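Local coordinates for protein TagI restriction endonuclease (Thermocrispum agreste, PDB 6GHS) that probably recognises DNA carrying 5-methylcytosine or 5-hydroxymethylcytosine through its SRA domain and cleaves it with its HNH nuclease domain, at residues 228-233 with 245-250; 264-269 with 290-295; 224-229 with 252-257. One frame throughout, in Å; residues are numbered along the deposited sequence.

Interaction 1 of 3, residues 228-233 with 245-250. With ZN (zinc ion), chain B.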
ATOM      1  N   ALA A 228       0.913 -12.547   3.293  1.00 38.38           N
ATOM      2  CA  ALA A 228       2.294 -12.125   3.446  1.00 39.28           C
ATOM      3  C   ALA A 228       3.210 -13.262   3.017  1.00 38.93           C
ATOM      4  O   ALA A 228       3.251 -14.311   3.668  1.00 37.84           O
ATOM      5  CB  ALA A 228       2.556 -11.736   4.897  1.00 39.25           C
ATOM      6  N   HIS A 229       3.933 -13.049   1.920  1.00 38.19           N
ATOM      7  CA  HIS A 229       4.919 -14.012   1.470  1.00 37.89           C
ATOM      8  C   HIS A 229       6.050 -14.096   2.472  1.00 36.24           C
ATOM      9  O   HIS A 229       6.432 -13.100   3.061  1.00 35.18           O
ATOM     10  CB  HIS A 229       5.484 -13.639   0.110  1.00 39.48           C
ATOM     11  CG  HIS A 229       4.520 -13.823  -1.018  1.00 41.52           C
ATOM     12  ND1 HIS A 229       3.773 -12.788  -1.539  1.00 42.97           N
ATOM     13  CD2 HIS A 229       4.197 -14.920  -1.742  1.00 42.84           C
ATOM     14  CE1 HIS A 229       3.023 -13.242  -2.527  1.00 42.80           C
ATOM     15  NE2 HIS A 229       3.264 -14.531  -2.676  1.00 42.99           N
ATOM     16  N   ILE A 230       6.586 -15.295   2.639  1.00 36.18           N
ATOM     17  CA  ILE A 230       7.592 -15.574   3.654  1.00 36.18           C
ATOM     18  C   ILE A 230       8.952 -15.271   3.039  1.00 37.68           C
ATOM     19  O   ILE A 230       9.692 -14.422   3.541  1.00 37.30           O
ATOM     20  CB  ILE A 230       7.484 -17.026   4.165  1.00 35.15           C
ATOM     21  CG1 ILE A 230       6.047 -17.305   4.648  1.00 36.04           C
ATOM     22  CG2 ILE A 230       8.464 -17.282   5.291  1.00 34.10           C
ATOM     23  CD1 ILE A 230       5.804 -18.697   5.186  1.00 36.09           C
ATOM     24  N   ARG A 231       9.267 -15.953   1.943  1.00 39.64           N
ATOM     25  CA  ARG A 231      10.433 -15.617   1.126  1.00 41.06           C
ATOM     26  C   ARG A 231       9.990 -14.671   0.016  1.00 39.47           C
ATOM     27  O   ARG A 231       9.229 -15.088  -0.856  1.00 36.98           O
ATOM     28  CB  ARG A 231      11.037 -16.862   0.503  1.00 44.39           C
ATOM     29  CG  ARG A 231      12.187 -16.574  -0.443  1.00 46.79           C
ATOM     30  CD  ARG A 231      12.705 -17.851  -1.061  1.00 49.27           C
ATOM     31  NE  ARG A 231      13.931 -17.605  -1.802  1.00 51.59           N
ATOM     32  CZ  ARG A 231      14.756 -18.550  -2.241  1.00 55.40           C
ATOM     33  NH1 ARG A 231      14.492 -19.840  -2.034  1.00 57.05           N
ATOM     34  NH2 ARG A 231      15.860 -18.197  -2.895  1.00 58.01           N
ATOM     35  N   PRO A 232      10.484 -13.415   0.018  1.00 39.06           N
ATOM     36  CA  PRO A 232       9.900 -12.410  -0.887  1.00 40.04           C
ATOM     37  C   PRO A 232      10.003 -12.764  -2.365  1.00 39.61           C
ATOM     38  O   PRO A 232      10.854 -13.556  -2.759  1.00 38.02           O
ATOM     39  CB  PRO A 232      10.700 -11.135  -0.585  1.00 39.92           C
ATOM     40  CG  PRO A 232      11.379 -11.387   0.707  1.00 39.43           C
ATOM     41  CD  PRO A 232      11.608 -12.860   0.784  1.00 38.59           C
ATOM     42  N   LEU A 233       9.126 -12.168  -3.158  1.00 40.67           N
ATOM     43  CA  LEU A 233       9.096 -12.403  -4.592  1.00 43.20           C
ATOM     44  C   LEU A 233      10.143 -11.533  -5.282  1.00 45.13           C
ATOM     45  O   LEU A 233      10.655 -10.587  -4.684  1.00 44.55           O
ATOM     46  CB  LEU A 233       7.705 -12.084  -5.141  1.00 44.10           C
ATOM     47  CG  LEU A 233       6.503 -12.776  -4.489  1.00 44.53           C
ATOM     48  CD1 LEU A 233       5.211 -12.286  -5.119  1.00 43.92           C
ATOM     49  CD2 LEU A 233       6.614 -14.292  -4.613  1.00 46.28           C
ATOM     50  N   ASN A 245       4.429 -20.542   0.697  1.00 41.65           N
ATOM     51  CA  ASN A 245       5.321 -19.417   0.928  1.00 39.08           C
ATOM     52  C   ASN A 245       4.507 -18.174   1.319  1.00 37.91           C
ATOM     53  O   ASN A 245       4.776 -17.072   0.855  1.00 37.66           O
ATOM     54  CB  ASN A 245       6.107 -19.185  -0.361  1.00 38.81           C
ATOM     55  CG  ASN A 245       7.139 -18.088  -0.241  1.00 37.82           C
ATOM     56  OD1 ASN A 245       7.680 -17.833   0.833  1.00 35.75           O
ATOM     57  ND2 ASN A 245       7.404 -17.416  -1.353  1.00 38.40           N
ATOM     58  N   MET A 246       3.511 -18.354   2.183  1.00 36.84           N
ATOM     59  CA  MET A 246       2.593 -17.273   2.535  1.00 35.70           C
ATOM     60  C   MET A 246       1.961 -17.495   3.897  1.00 35.01           C
ATOM     61  O   MET A 246       1.655 -18.627   4.254  1.00 35.41           O
ATOM     62  CB  MET A 246       1.488 -17.163   1.495  1.00 34.86           C
ATOM     63  CG  MET A 246       0.491 -16.065   1.804  1.00 35.04           C
ATOM     64  SD  MET A 246      -0.544 -15.668   0.402  1.00 35.50           S
ATOM     65  CE  MET A 246       0.637 -14.873  -0.688  1.00 36.36           C
ATOM     66  N   LEU A 247       1.762 -16.401   4.635  1.00 34.49           N
ATOM     67  CA  LEU A 247       1.046 -16.411   5.916  1.00 33.60           C
ATOM     68  C   LEU A 247      -0.106 -15.419   5.881  1.00 32.84           C
ATOM     69  O   LEU A 247       0.041 -14.323   5.345  1.00 35.05           O
ATOM     70  CB  LEU A 247       1.969 -15.997   7.062  1.00 32.82           C
ATOM     71  CG  LEU A 247       3.274 -16.759   7.274  1.00 32.60           C
ATOM     72  CD1 LEU A 247       4.215 -15.916   8.130  1.00 32.92           C
ATOM     73  CD2 LEU A 247       3.007 -18.105   7.918  1.00 32.44           C
ATOM     74  N   CYS A 248      -1.238 -15.796   6.464  1.00 30.48           N
ATOM     75  CA  CYS A 248      -2.318 -14.847   6.745  1.00 28.82           C
ATOM     76  C   CYS A 248      -1.982 -14.067   8.027  1.00 27.18           C
ATOM     77  O   CYS A 248      -1.810 -14.661   9.087  1.00 26.36           O
ATOM     78  CB  CYS A 248      -3.636 -15.601   6.910  1.00 28.86           C
ATOM     79  SG  CYS A 248      -5.055 -14.589   7.358  1.00 28.17           S
ATOM     80  N   LEU A 249      -1.880 -12.744   7.915  1.00 26.30           N
ATOM     81  CA  LEU A 249      -1.512 -11.865   9.035  1.00 25.77           C
ATOM     82  C   LEU A 249      -2.365 -10.609   9.122  1.00 24.53           C
ATOM     83  O   LEU A 249      -2.846 -10.120   8.106  1.00 24.68           O
ATOM     84  CB  LEU A 249      -0.081 -11.386   8.881  1.00 26.32           C
ATOM     85  CG  LEU A 249       1.023 -12.412   8.757  1.00 27.39           C
ATOM     86  CD1 LEU A 249       2.333 -11.676   8.526  1.00 27.79           C
ATOM     87  CD2 LEU A 249       1.108 -13.260  10.009  1.00 28.09           C
ATOM     88  N   CYS A 250      -2.481 -10.045  10.325  1.00 23.32           N
ATOM     89  CA  CYS A 250      -3.119  -8.747  10.505  1.00 23.05           C
ATOM     90  C   CYS A 250      -2.142  -7.710   9.983  1.00 23.86           C
ATOM     91  O   CYS A 250      -0.945  -7.995   9.879  1.00 25.33           O
ATOM     92  CB  CYS A 250      -3.448  -8.464  11.969  1.00 22.51           C
ATOM     93  SG  CYS A 250      -2.006  -8.504  13.032  1.00 21.76           S
TER
HETATM   94 ZN    ZN B 401      -1.538 -10.335  14.247  1.00 37.16          ZN
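Two antiparallel strands meet here, their grip firmest at the end where 228-233 leaves the sheet. Ala228 and Leu247 form a hydrogen-bonded pair: Leu247 N reaches Ala228 O at 2.7 Å, and the return bond, Ala228 N to Leu247 O, lies in the carbonyl plane. Beyond the non-hydrogen-bonded pair, His229 with Met246, Asn245 takes over. Its backbone O accepts from Ile230 N, and its amide, with CG anti to the backbone N (chi1 -177°), clips the chain: OD1 receives Arg231 N at 2.7 Å on a lone pair, while ND2 donates to Arg231 O at 3.0 Å. Asparagine suits the place, one amide both accepting and donating; ND2 also bonds Pro240 O.

On the face holding His229 and Met246, the flexible thioether bends at chi3 (-70°) to bring its methyl over the imidazole, CE lying 3.5 Å from the ring centroid in a CH-pi contact. Leu233 CD1 covers the opposite ring face, and His229 NE2 is hydrogen-bonded to Asp241 OD1, so the ring is probably fixed in place and rotation. On the face holding Ala228 and Leu247, Ile230 from the loop packs its CD1 against Leu247 CG at 3.8 Å, crossing it at about a right angle, and Ala228 is small enough to let Leu249 CD1 come to 3.6 Å of its CB. Phe257 and His254 of helix 251-258 cover this side.

The contact loosens beyond the backbone of Arg231: its side chain, partly exposed, extends away to a cation-pi contact with Tyr297. At the far end Cys250 joins Cys210, Cys213 and Asp253 around zinc, its SG 2.2 Å from the ion. A beta hairpin followed by a helix is the signature of the ββα-Me finger, and His229 and Asn245 probably supply the first two letters of HNH.

Interaction 2 of 3, residues 264-269 with 290-295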
ATOM      1  N   ILE A 264      10.309 -16.986  12.590  1.00 37.15           N
ATOM      2  CA  ILE A 264       9.711 -18.262  12.939  1.00 39.59           C
ATOM      3  C   ILE A 264      10.834 -19.294  13.018  1.00 40.10           C
ATOM      4  O   ILE A 264      11.733 -19.283  12.181  1.00 37.42           O
ATOM      5  CB  ILE A 264       8.634 -18.674  11.915  1.00 40.46           C
ATOM      6  CG1 ILE A 264       7.497 -17.636  11.883  1.00 41.94           C
ATOM      7  CG2 ILE A 264       8.050 -20.031  12.266  1.00 40.70           C
ATOM      8  CD1 ILE A 264       6.726 -17.617  10.577  1.00 42.07           C
ATOM      9  N   THR A 265      10.782 -20.140  14.055  1.00 43.00           N
ATOM     10  CA  THR A 265      11.724 -21.251  14.255  1.00 45.20           C
ATOM     11  C   THR A 265      11.376 -22.436  13.370  1.00 47.45           C
ATOM     12  O   THR A 265      10.300 -22.490  12.781  1.00 45.89           O
ATOM     13  CB  THR A 265      11.705 -21.774  15.705  1.00 45.27           C
ATOM     14  OG1 THR A 265      10.358 -22.058  16.087  1.00 46.33           O
ATOM     15  CG2 THR A 265      12.303 -20.759  16.660  1.00 46.34           C
ATOM     16  N   ASP A 266      12.302 -23.388  13.287  1.00 51.83           N
ATOM     17  CA  ASP A 266      12.058 -24.655  12.598  1.00 52.86           C
ATOM     18  C   ASP A 266      10.887 -25.417  13.230  1.00 53.66           C
ATOM     19  O   ASP A 266      10.132 -26.093  12.522  1.00 55.36           O
ATOM     20  CB  ASP A 266      13.313 -25.541  12.610  1.00 53.51           C
ATOM     21  CG  ASP A 266      14.367 -25.101  11.606  1.00 53.84           C
ATOM     22  OD1 ASP A 266      14.014 -24.570  10.521  1.00 51.06           O
ATOM     23  OD2 ASP A 266      15.562 -25.323  11.908  1.00 54.47           O
ATOM     24  N   ASP A 267      10.716 -25.291  14.545  1.00 51.27           N
ATOM     25  CA  ASP A 267       9.588 -25.936  15.201  1.00 53.76           C
ATOM     26  C   ASP A 267       8.346 -25.027  15.275  1.00 55.26           C
ATOM     27  O   ASP A 267       7.490 -25.226  16.136  1.00 63.22           O
ATOM     28  CB  ASP A 267      10.001 -26.543  16.564  1.00 55.64           C
ATOM     29  CG  ASP A 267      10.362 -25.503  17.616  1.00 55.79           C
ATOM     30  OD1 ASP A 267       9.510 -25.199  18.465  1.00 58.71           O
ATOM     31  OD2 ASP A 267      11.508 -25.018  17.628  1.00 57.77           O
ATOM     32  N   LEU A 268       8.239 -24.062  14.356  1.00 53.04           N
ATOM     33  CA  LEU A 268       7.067 -23.170  14.191  1.00 50.85           C
ATOM     34  C   LEU A 268       6.610 -22.354  15.410  1.00 48.42           C
ATOM     35  O   LEU A 268       5.415 -22.190  15.654  1.00 46.64           O
ATOM     36  CB  LEU A 268       5.886 -23.926  13.563  1.00 52.12           C
ATOM     37  CG  LEU A 268       6.088 -24.485  12.150  1.00 53.83           C
ATOM     38  CD1 LEU A 268       4.761 -24.986  11.606  1.00 54.52           C
ATOM     39  CD2 LEU A 268       6.664 -23.455  11.194  1.00 54.77           C
ATOM     40  N   LYS A 269       7.572 -21.827  16.152  1.00 48.63           N
ATOM     41  CA  LYS A 269       7.294 -20.808  17.151  1.00 51.41           C
ATOM     42  C   LYS A 269       7.588 -19.434  16.558  1.00 48.14           C
ATOM     43  O   LYS A 269       8.496 -19.287  15.749  1.00 47.15           O
ATOM     44  CB  LYS A 269       8.144 -21.032  18.395  1.00 57.46           C
ATOM     45  CG  LYS A 269       7.773 -22.277  19.182  1.00 64.34           C
ATOM     46  CD  LYS A 269       8.816 -22.542  20.255  1.00 69.70           C
ATOM     47  CE  LYS A 269       8.353 -23.568  21.277  1.00 73.46           C
ATOM     48  NZ  LYS A 269       9.278 -23.536  22.444  1.00 76.43           N
ATOM     49  N   ILE A 290       3.265 -25.044   5.335  1.00 60.18           N
ATOM     50  CA  ILE A 290       4.361 -24.095   5.228  1.00 60.95           C
ATOM     51  C   ILE A 290       5.665 -24.854   4.957  1.00 61.65           C
ATOM     52  O   ILE A 290       6.078 -25.698   5.754  1.00 65.53           O
ATOM     53  CB  ILE A 290       4.507 -23.255   6.506  1.00 59.54           C
ATOM     54  CG1 ILE A 290       3.232 -22.455   6.761  1.00 58.52           C
ATOM     55  CG2 ILE A 290       5.698 -22.312   6.391  1.00 60.43           C
ATOM     56  CD1 ILE A 290       3.066 -22.076   8.213  1.00 60.43           C
ATOM     57  N   ASP A 291       6.300 -24.530   3.833  1.00 59.87           N
ATOM     58  CA  ASP A 291       7.573 -25.119   3.430  1.00 59.02           C
ATOM     59  C   ASP A 291       8.674 -24.491   4.266  1.00 57.22           C
ATOM     60  O   ASP A 291       8.925 -23.303   4.139  1.00 58.29           O
ATOM     61  CB  ASP A 291       7.792 -24.843   1.936  1.00 59.57           C
ATOM     62  CG  ASP A 291       9.089 -25.416   1.395  1.00 61.49           C
ATOM     63  OD1 ASP A 291       9.911 -25.978   2.161  1.00 63.35           O
ATOM     64  OD2 ASP A 291       9.279 -25.299   0.167  1.00 60.55           O
ATOM     65  N   LEU A 292       9.342 -25.288   5.099  1.00 57.09           N
ATOM     66  CA  LEU A 292      10.321 -24.749   6.060  1.00 57.52           C
ATOM     67  C   LEU A 292      11.562 -24.119   5.445  1.00 55.19           C
ATOM     68  O   LEU A 292      12.230 -23.349   6.116  1.00 54.13           O
ATOM     69  CB  LEU A 292      10.778 -25.811   7.062  1.00 61.82           C
ATOM     70  CG  LEU A 292       9.863 -26.057   8.259  1.00 69.65           C
ATOM     71  CD1 LEU A 292       8.739 -27.034   7.906  1.00 73.32           C
ATOM     72  CD2 LEU A 292      10.681 -26.572   9.439  1.00 71.98           C
ATOM     73  N   ASP A 293      11.898 -24.451   4.200  1.00 56.75           N
ATOM     74  CA  ASP A 293      13.018 -23.783   3.514  1.00 60.75           C
ATOM     75  C   ASP A 293      12.799 -22.271   3.417  1.00 58.89           C
ATOM     76  O   ASP A 293      13.730 -21.484   3.644  1.00 57.94           O
ATOM     77  CB  ASP A 293      13.250 -24.357   2.105  1.00 64.88           C
ATOM     78  CG  ASP A 293      13.837 -25.753   2.130  1.00 69.91           C
ATOM     79  OD1 ASP A 293      14.795 -25.992   2.904  1.00 73.02           O
ATOM     80  OD2 ASP A 293      13.335 -26.614   1.373  1.00 74.23           O
ATOM     81  N   HIS A 294      11.565 -21.876   3.093  1.00 55.07           N
ATOM     82  CA  HIS A 294      11.197 -20.462   3.004  1.00 49.27           C
ATOM     83  C   HIS A 294      11.292 -19.799   4.367  1.00 45.71           C
ATOM     84  O   HIS A 294      11.792 -18.693   4.464  1.00 45.15           O
ATOM     85  CB  HIS A 294       9.793 -20.271   2.441  1.00 48.55           C
ATOM     86  CG  HIS A 294       9.569 -20.936   1.118  1.00 48.63           C
ATOM     87  ND1 HIS A 294      10.474 -20.864   0.082  1.00 48.01           N
ATOM     88  CD2 HIS A 294       8.529 -21.671   0.660  1.00 49.48           C
ATOM     89  CE1 HIS A 294      10.004 -21.532  -0.957  1.00 49.97           C
ATOM     90  NE2 HIS A 294       8.824 -22.032  -0.632  1.00 51.30           N
ATOM     91  N   ILE A 295      10.840 -20.478   5.419  1.00 44.33           N
ATOM     92  CA  ILE A 295      11.006 -19.964   6.781  1.00 44.74           C
ATOM     93  C   ILE A 295      12.474 -19.701   7.086  1.00 45.45           C
ATOM     94  O   ILE A 295      12.825 -18.614   7.527  1.00 45.28           O
ATOM     95  CB  ILE A 295      10.379 -20.896   7.843  1.00 44.66           C
ATOM     96  CG1 ILE A 295       8.849 -20.834   7.710  1.00 45.02           C
ATOM     97  CG2 ILE A 295      10.855 -20.524   9.254  1.00 44.49           C
ATOM     98  CD1 ILE A 295       8.070 -21.395   8.879  1.00 46.13           C
TER
HETATM   99  O   HOH W   1      11.573 -16.714   9.815  1.00 37.21           O
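Ile295, with the largest share of buried surface, is the residue that fits helix 292-299 against the turn at 264-269. Its two branches do separate work. CG2 of Ile295, anti to the backbone N, rests on the backbone just before the turn, 3.3 Å from Ile264 O, while CD1, at the tip of the other branch, meets two neighbouring methyls, 3.4 Å from Leu268 CD2 and 3.7 Å from Ile264 CG2. Both partner side chains cross it at about a right angle, methyl to methyl. A beta-branched residue suits the position, since it offers one arm to the backbone and another to the side chains of Ile264 and Leu268.

Leu292, one helical turn earlier, points toward the turn and sets its CD2 methyl 3.2 Å from Asp266 O. It lies nearer solvent than Ile295 and covers the outer part of the contact. Leu268 is the answering residue. It follows the middle of the type I turn Thr265-Leu268 in a left-handed conformation (phi 56°), which completes a G1 bulge closed by Thr265 N bonding Lys269 O; Thr265 OG1 adds a bond from Lys269 N.

Polar groups add to the join. A water takes the hydrogen of Ile264 N at 3.1 Å and donates to Ile295 O at 3.2 Å, bridging the two backbones. Asp266 OD1 forms salt bridges with Arg296 and Arg299 of helix 292-299. The start of that helix is fixed by Asp291, at the N-cap, whose OD1 receives Asp293 N. The direct contact is thus apolar, aliphatic branches lying against one another and against backbone carbonyl oxygens, which implies that burial of hydrocarbon joins turn to helix, whereas the bridging water and the salt bridges are likely to fix how the two are set.

Interaction 3 of 3, residues 224-229 with 252-257; sequences YSQGAH and NDHVRF. With ZN (zinc ion), chain B.
Strand 226-229 and helix 252-257 run nearly in the same direction, their axes 9.3 Å apart and 14° from parallel, and the imidazole of His254 lies between them. With CG anti to the backbone N (chi1 -165°), the ring reaches from the helix to the strand and meets it in two ways. At its edge, Gln226 NE2 donates to His254 ND1 over 2.8 Å, the amide and ring planes being 55° apart. Over one face sits Ala228 CB, 3.8 Å from the centroid of the His254 ring, a CH-pi contact for which a side chain as short as alanine is well suited.

Gln226 is itself held: Tyr224 OH donates to its OE1 at 2.9 Å on a lone pair, which turns the NH2 end toward the histidine. Farther along, Phe257 sets its edge toward His229 O and stacks on His298. An alanine in place of His254 would lose the ring that meets Gln226 and Ala228, and would probably loosen strand from helix and disturb the nearby sodium site.

On another side of the helix Asp253 OD2 binds zinc at 1.9 Å, while OD1 forms a salt bridge with Arg256 NH1. The helix packed on its hairpin is the ββα-Me fold; the side chain of His254 lies about 3 Å from a bound sodium ion, consistent with its being the final histidine of HNH, at the metal site.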
ATOM      1  N   TYR A 224     -11.105  -9.110   7.485  1.00 30.21           N
ATOM      2  CA  TYR A 224     -10.011  -8.549   6.708  1.00 29.90           C
ATOM      3  C   TYR A 224      -8.641  -9.063   7.165  1.00 30.79           C
ATOM      4  O   TYR A 224      -8.351  -9.105   8.355  1.00 32.51           O
ATOM      5  CB  TYR A 224     -10.019  -7.028   6.826  1.00 29.54           C
ATOM      6  CG  TYR A 224      -8.834  -6.418   6.133  1.00 29.56           C
ATOM      7  CD1 TYR A 224      -8.834  -6.245   4.759  1.00 29.51           C
ATOM      8  CD2 TYR A 224      -7.687  -6.078   6.835  1.00 29.29           C
ATOM      9  CE1 TYR A 224      -7.742  -5.713   4.101  1.00 29.26           C
ATOM     10  CE2 TYR A 224      -6.591  -5.556   6.177  1.00 29.25           C
ATOM     11  CZ  TYR A 224      -6.631  -5.374   4.812  1.00 28.84           C
ATOM     12  OH  TYR A 224      -5.558  -4.865   4.154  1.00 28.44           O
ATOM     13  N   SER A 225      -7.775  -9.404   6.220  1.00 30.66           N
ATOM     14  CA  SER A 225      -6.406  -9.784   6.554  1.00 30.40           C
ATOM     15  C   SER A 225      -5.484  -9.517   5.376  1.00 31.32           C
ATOM     16  O   SER A 225      -5.925  -9.034   4.328  1.00 32.38           O
ATOM     17  CB  SER A 225      -6.346 -11.253   6.980  1.00 30.27           C
ATOM     18  OG  SER A 225      -6.594 -12.133   5.894  1.00 30.45           O
ATOM     19  N   GLN A 226      -4.202  -9.808   5.562  1.00 31.92           N
ATOM     20  CA  GLN A 226      -3.205  -9.629   4.530  1.00 32.80           C
ATOM     21  C   GLN A 226      -2.452 -10.938   4.299  1.00 32.79           C
ATOM     22  O   GLN A 226      -2.089 -11.638   5.237  1.00 31.26           O
ATOM     23  CB  GLN A 226      -2.251  -8.478   4.903  1.00 33.83           C
ATOM     24  CG  GLN A 226      -2.618  -7.127   4.277  1.00 34.66           C
ATOM     25  CD  GLN A 226      -2.144  -5.921   5.084  1.00 34.56           C
ATOM     26  OE1 GLN A 226      -2.900  -4.971   5.290  1.00 33.73           O
ATOM     27  NE2 GLN A 226      -0.894  -5.954   5.546  1.00 33.55           N
ATOM     28  N   GLY A 227      -2.252 -11.265   3.030  1.00 34.37           N
ATOM     29  CA  GLY A 227      -1.394 -12.371   2.625  1.00 35.62           C
ATOM     30  C   GLY A 227       0.039 -11.889   2.541  1.00 37.07           C
ATOM     31  O   GLY A 227       0.350 -10.942   1.803  1.00 38.42           O
ATOM     32  N   ALA A 228       0.913 -12.547   3.293  1.00 38.38           N
ATOM     33  CA  ALA A 228       2.294 -12.125   3.446  1.00 39.28           C
ATOM     34  C   ALA A 228       3.210 -13.262   3.017  1.00 38.93           C
ATOM     35  O   ALA A 228       3.251 -14.311   3.668  1.00 37.84           O
ATOM     36  CB  ALA A 228       2.556 -11.736   4.897  1.00 39.25           C
ATOM     37  N   HIS A 229       3.933 -13.049   1.920  1.00 38.19           N
ATOM     38  CA  HIS A 229       4.919 -14.012   1.470  1.00 37.89           C
ATOM     39  C   HIS A 229       6.050 -14.096   2.472  1.00 36.24           C
ATOM     40  O   HIS A 229       6.432 -13.100   3.061  1.00 35.18           O
ATOM     41  CB  HIS A 229       5.484 -13.639   0.110  1.00 39.48           C
ATOM     42  CG  HIS A 229       4.520 -13.823  -1.018  1.00 41.52           C
ATOM     43  ND1 HIS A 229       3.773 -12.788  -1.539  1.00 42.97           N
ATOM     44  CD2 HIS A 229       4.197 -14.920  -1.742  1.00 42.84           C
ATOM     45  CE1 HIS A 229       3.023 -13.242  -2.527  1.00 42.80           C
ATOM     46  NE2 HIS A 229       3.264 -14.531  -2.676  1.00 42.99           N
ATOM     47  N   ASN A 252      -0.706  -5.095  11.312  1.00 28.28           N
ATOM     48  CA  ASN A 252       0.397  -4.806  12.262  1.00 29.30           C
ATOM     49  C   ASN A 252       1.485  -5.868  12.184  1.00 28.45           C
ATOM     50  O   ASN A 252       2.659  -5.535  12.043  1.00 28.70           O
ATOM     51  CB  ASN A 252      -0.091  -4.679  13.726  1.00 30.31           C
ATOM     52  CG  ASN A 252      -0.869  -3.394  13.996  1.00 30.72           C
ATOM     53  OD1 ASN A 252      -1.189  -2.646  13.086  1.00 32.25           O
ATOM     54  ND2 ASN A 252      -1.192  -3.151  15.257  1.00 30.59           N
ATOM     55  N   ASP A 253       1.101  -7.136  12.252  1.00 27.68           N
ATOM     56  CA  ASP A 253       2.095  -8.204  12.184  1.00 29.06           C
ATOM     57  C   ASP A 253       2.766  -8.337  10.821  1.00 28.30           C
ATOM     58  O   ASP A 253       3.947  -8.674  10.767  1.00 28.44           O
ATOM     59  CB  ASP A 253       1.527  -9.545  12.662  1.00 30.28           C
ATOM     60  CG  ASP A 253       1.269  -9.564  14.168  1.00 31.23           C
ATOM     61  OD1 ASP A 253       2.026  -8.936  14.925  1.00 33.28           O
ATOM     62  OD2 ASP A 253       0.298 -10.200  14.609  1.00 31.69           O
ATOM     63  N   HIS A 254       2.053  -8.034   9.735  1.00 28.05           N
ATOM     64  CA  HIS A 254       2.686  -7.974   8.397  1.00 27.75           C
ATOM     65  C   HIS A 254       3.922  -7.046   8.420  1.00 27.46           C
ATOM     66  O   HIS A 254       5.007  -7.436   7.991  1.00 26.88           O
ATOM     67  CB  HIS A 254       1.682  -7.515   7.319  1.00 27.19           C
ATOM     68  CG  HIS A 254       2.130  -7.766   5.907  1.00 26.59           C
ATOM     69  ND1 HIS A 254       1.281  -7.644   4.833  1.00 26.42           N
ATOM     70  CD2 HIS A 254       3.331  -8.133   5.393  1.00 26.72           C
ATOM     71  CE1 HIS A 254       1.934  -7.922   3.719  1.00 26.96           C
ATOM     72  NE2 HIS A 254       3.182  -8.219   4.030  1.00 26.59           N
ATOM     73  N   VAL A 255       3.751  -5.846   8.961  1.00 27.43           N
ATOM     74  CA  VAL A 255       4.807  -4.845   8.987  1.00 28.56           C
ATOM     75  C   VAL A 255       6.010  -5.324   9.786  1.00 28.64           C
ATOM     76  O   VAL A 255       7.158  -5.188   9.346  1.00 28.66           O
ATOM     77  CB  VAL A 255       4.295  -3.538   9.610  1.00 30.92           C
ATOM     78  CG1 VAL A 255       5.432  -2.555   9.868  1.00 32.44           C
ATOM     79  CG2 VAL A 255       3.263  -2.895   8.696  1.00 31.97           C
ATOM     80  N   ARG A 256       5.743  -5.862  10.969  1.00 28.84           N
ATOM     81  CA  ARG A 256       6.796  -6.430  11.817  1.00 29.54           C
ATOM     82  C   ARG A 256       7.554  -7.528  11.075  1.00 28.39           C
ATOM     83  O   ARG A 256       8.778  -7.525  11.008  1.00 26.96           O
ATOM     84  CB  ARG A 256       6.210  -7.012  13.110  1.00 31.24           C
ATOM     85  CG  ARG A 256       5.475  -6.016  13.981  1.00 32.83           C
ATOM     86  CD  ARG A 256       5.365  -6.500  15.399  1.00 35.74           C
ATOM     87  NE  ARG A 256       4.416  -5.670  16.142  1.00 40.75           N
ATOM     88  CZ  ARG A 256       3.292  -6.091  16.739  1.00 46.56           C
ATOM     89  NH1 ARG A 256       2.923  -7.377  16.735  1.00 51.19           N
ATOM     90  NH2 ARG A 256       2.518  -5.213  17.384  1.00 47.57           N
ATOM     91  N   PHE A 257       6.791  -8.449  10.502  1.00 28.49           N
ATOM     92  CA  PHE A 257       7.326  -9.597   9.775  1.00 28.13           C
ATOM     93  C   PHE A 257       8.240  -9.232   8.587  1.00 27.64           C
ATOM     94  O   PHE A 257       9.243  -9.909   8.350  1.00 25.89           O
ATOM     95  CB  PHE A 257       6.154 -10.468   9.322  1.00 27.83           C
ATOM     96  CG  PHE A 257       6.559 -11.774   8.735  1.00 28.50           C
ATOM     97  CD1 PHE A 257       6.737 -12.888   9.542  1.00 29.07           C
ATOM     98  CD2 PHE A 257       6.754 -11.899   7.366  1.00 28.65           C
ATOM     99  CE1 PHE A 257       7.117 -14.102   8.987  1.00 29.09           C
ATOM    100  CE2 PHE A 257       7.128 -13.106   6.808  1.00 28.39           C
ATOM    101  CZ  PHE A 257       7.304 -14.209   7.618  1.00 28.57           C
TER
HETATM  102 ZN    ZN B 401      -1.538 -10.335  14.247  1.00 37.16          ZN
HETATM  103  O   HOH W   2       5.344 -10.646   3.457  1.00 45.96           O

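In the fold
All three contacts lie on the same side of the chain's centre, in the part that carries the nuclease fold. Interactions 1 and 3, with centres about 7 Å apart, both use strand 223-229: one pairs it with strand 246-249, the other sets it against helix 251-258, which follows directly in the chain. Together they form the ββα unit, and each supplies a zinc ligand. Interaction 2 comes later in sequence, its centre about 12 Å from that of interaction 1 and about 16 Å from that of interaction 3. Its Ile264 and Ile290 continue the apolar core through Leu247, Ile230 and Phe257, so the later turn and helix 292-299 probably back the ββα unit.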